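Local coordinates for protein MupZ (Pseudomonas fluorescens, PDB 6FXD) that probably acts as an epoxide hydrolase that helps build the oxygen heterocycles of the antibiotic mupirocin, at residues S76-L81 against L113-G118. Numbering follows the deposited sequence.
Sequences SDAQGL and LDKLRG
L116 meets the first turn of helix 78-94 with both branches of its isobutyl group. Its CD2 lies 3.9 Å from A78 CB and 3.7 Å from A78 O, while CD1 is 3.9 Å from L81 CD2; the two leucine side chains cross at about a right angle. With L116 CG anti to its own carbonyl carbon (chi1 -61°), the two methyls reach the helix start, and the same side chain also touches V106 of strand 100-108. An alanine in its place would probably open a gap between the loop and the first helical turn, leaving the A78 and L81 side chains with less apolar cover. Beside these leucines, K115 adds its CB, 4.1 Å from A78 CB.

The hydrogen bonds at the helix start involve D77 and E112. D77 is the N-cap: its OD1 accepts from G80 N at 2.9 Å, the N-H coming in almost end-on to the carboxylate C-O bond, though bent at 147°. E112 OE1 accepts from A78 N and OE2 forms a salt bridge with K115 NZ, so one carboxylate joins the helix N-terminus to K115. Between the segments themselves the contact is van der Waals, mostly apolar, with one methyl against the A78 carbonyl oxygen; E112 supplies the polar link alongside.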
# COMPACT_ATOMS: atom_id res chain seq x y z
N SER A 76 -4.42 17.27 -5.85
CA SER A 76 -5.15 16.13 -5.29
C SER A 76 -4.99 14.86 -6.13
O SER A 76 -5.19 13.77 -5.60
CB SER A 76 -6.62 16.48 -5.05
OG SER A 76 -7.23 16.92 -6.24
N ASP A 77 -4.66 14.99 -7.42
CA ASP A 77 -4.40 13.85 -8.29
C ASP A 77 -3.67 14.36 -9.54
O ASP A 77 -3.40 15.55 -9.68
CB ASP A 77 -5.68 13.08 -8.62
CG ASP A 77 -6.75 13.96 -9.28
OD1 ASP A 77 -6.42 15.02 -9.84
OD2 ASP A 77 -7.93 13.55 -9.26
N ALA A 78 -3.36 13.43 -10.45
CA ALA A 78 -2.62 13.78 -11.65
C ALA A 78 -3.39 14.78 -12.50
O ALA A 78 -2.80 15.69 -13.09
CB ALA A 78 -2.32 12.52 -12.47
N GLN A 79 -4.72 14.62 -12.57
CA GLN A 79 -5.55 15.55 -13.31
C GLN A 79 -5.40 16.98 -12.79
O GLN A 79 -5.43 17.93 -13.58
CB GLN A 79 -7.01 15.11 -13.26
CG GLN A 79 -7.92 15.87 -14.22
CD GLN A 79 -7.49 15.73 -15.67
OE1 GLN A 79 -7.35 14.63 -16.18
NE2 GLN A 79 -7.29 16.87 -16.34
N GLY A 80 -5.23 17.15 -11.48
CA GLY A 80 -5.01 18.49 -10.96
C GLY A 80 -3.76 19.13 -11.52
O GLY A 80 -3.74 20.33 -11.82
N LEU A 81 -2.68 18.35 -11.65
CA LEU A 81 -1.45 18.89 -12.21
C LEU A 81 -1.63 19.24 -13.68
O LEU A 81 -1.18 20.29 -14.14
CB LEU A 81 -0.27 17.92 -11.97
CG LEU A 81 1.11 18.29 -12.54
CD1 LEU A 81 1.50 19.74 -12.24
CD2 LEU A 81 2.20 17.33 -12.04
N LEU A 113 1.25 8.78 -11.85
CA LEU A 113 2.38 9.24 -12.65
C LEU A 113 2.30 8.70 -14.08
O LEU A 113 2.77 9.36 -15.01
CB LEU A 113 3.71 8.89 -11.99
CG LEU A 113 4.39 10.02 -11.19
CD1 LEU A 113 3.39 10.70 -10.27
CD2 LEU A 113 5.59 9.51 -10.41
N ASP A 114 1.74 7.50 -14.25
CA ASP A 114 1.51 6.97 -15.60
C ASP A 114 0.69 7.95 -16.45
O ASP A 114 0.88 8.01 -17.67
CB ASP A 114 0.79 5.62 -15.52
CG ASP A 114 1.71 4.49 -15.06
OD1 ASP A 114 2.94 4.69 -15.03
OD2 ASP A 114 1.20 3.41 -14.72
N LYS A 115 -0.22 8.71 -15.83
CA LYS A 115 -1.03 9.68 -16.56
C LYS A 115 -0.26 10.95 -16.90
O LYS A 115 -0.75 11.75 -17.71
CB LYS A 115 -2.28 10.03 -15.75
CG LYS A 115 -3.14 8.83 -15.36
CD LYS A 115 -4.21 9.21 -14.34
CE LYS A 115 -4.98 7.98 -13.87
NZ LYS A 115 -6.01 8.28 -12.83
N LEU A 116 0.93 11.14 -16.32
CA LEU A 116 1.71 12.35 -16.49
C LEU A 116 2.91 12.18 -17.42
O LEU A 116 3.43 13.19 -17.91
CB LEU A 116 2.21 12.85 -15.12
CG LEU A 116 1.13 13.22 -14.10
CD1 LEU A 116 1.71 13.55 -12.73
CD2 LEU A 116 0.28 14.38 -14.63
N ARG A 117 3.38 10.95 -17.65
CA ARG A 117 4.63 10.76 -18.39
C ARG A 117 4.53 11.28 -19.82
O ARG A 117 5.51 11.80 -20.37
CB ARG A 117 5.08 9.30 -18.33
CG ARG A 117 5.48 8.86 -16.92
CD ARG A 117 5.94 7.42 -16.85
NE ARG A 117 6.31 7.01 -15.49
CZ ARG A 117 7.53 7.12 -14.97
NH1 ARG A 117 8.54 7.61 -15.68
NH2 ARG A 117 7.75 6.72 -13.72
N GLY A 118 3.36 11.13 -20.44
CA GLY A 118 3.14 11.65 -21.78
C GLY A 118 3.02 13.16 -21.82
O GLY A 118 3.82 13.84 -22.48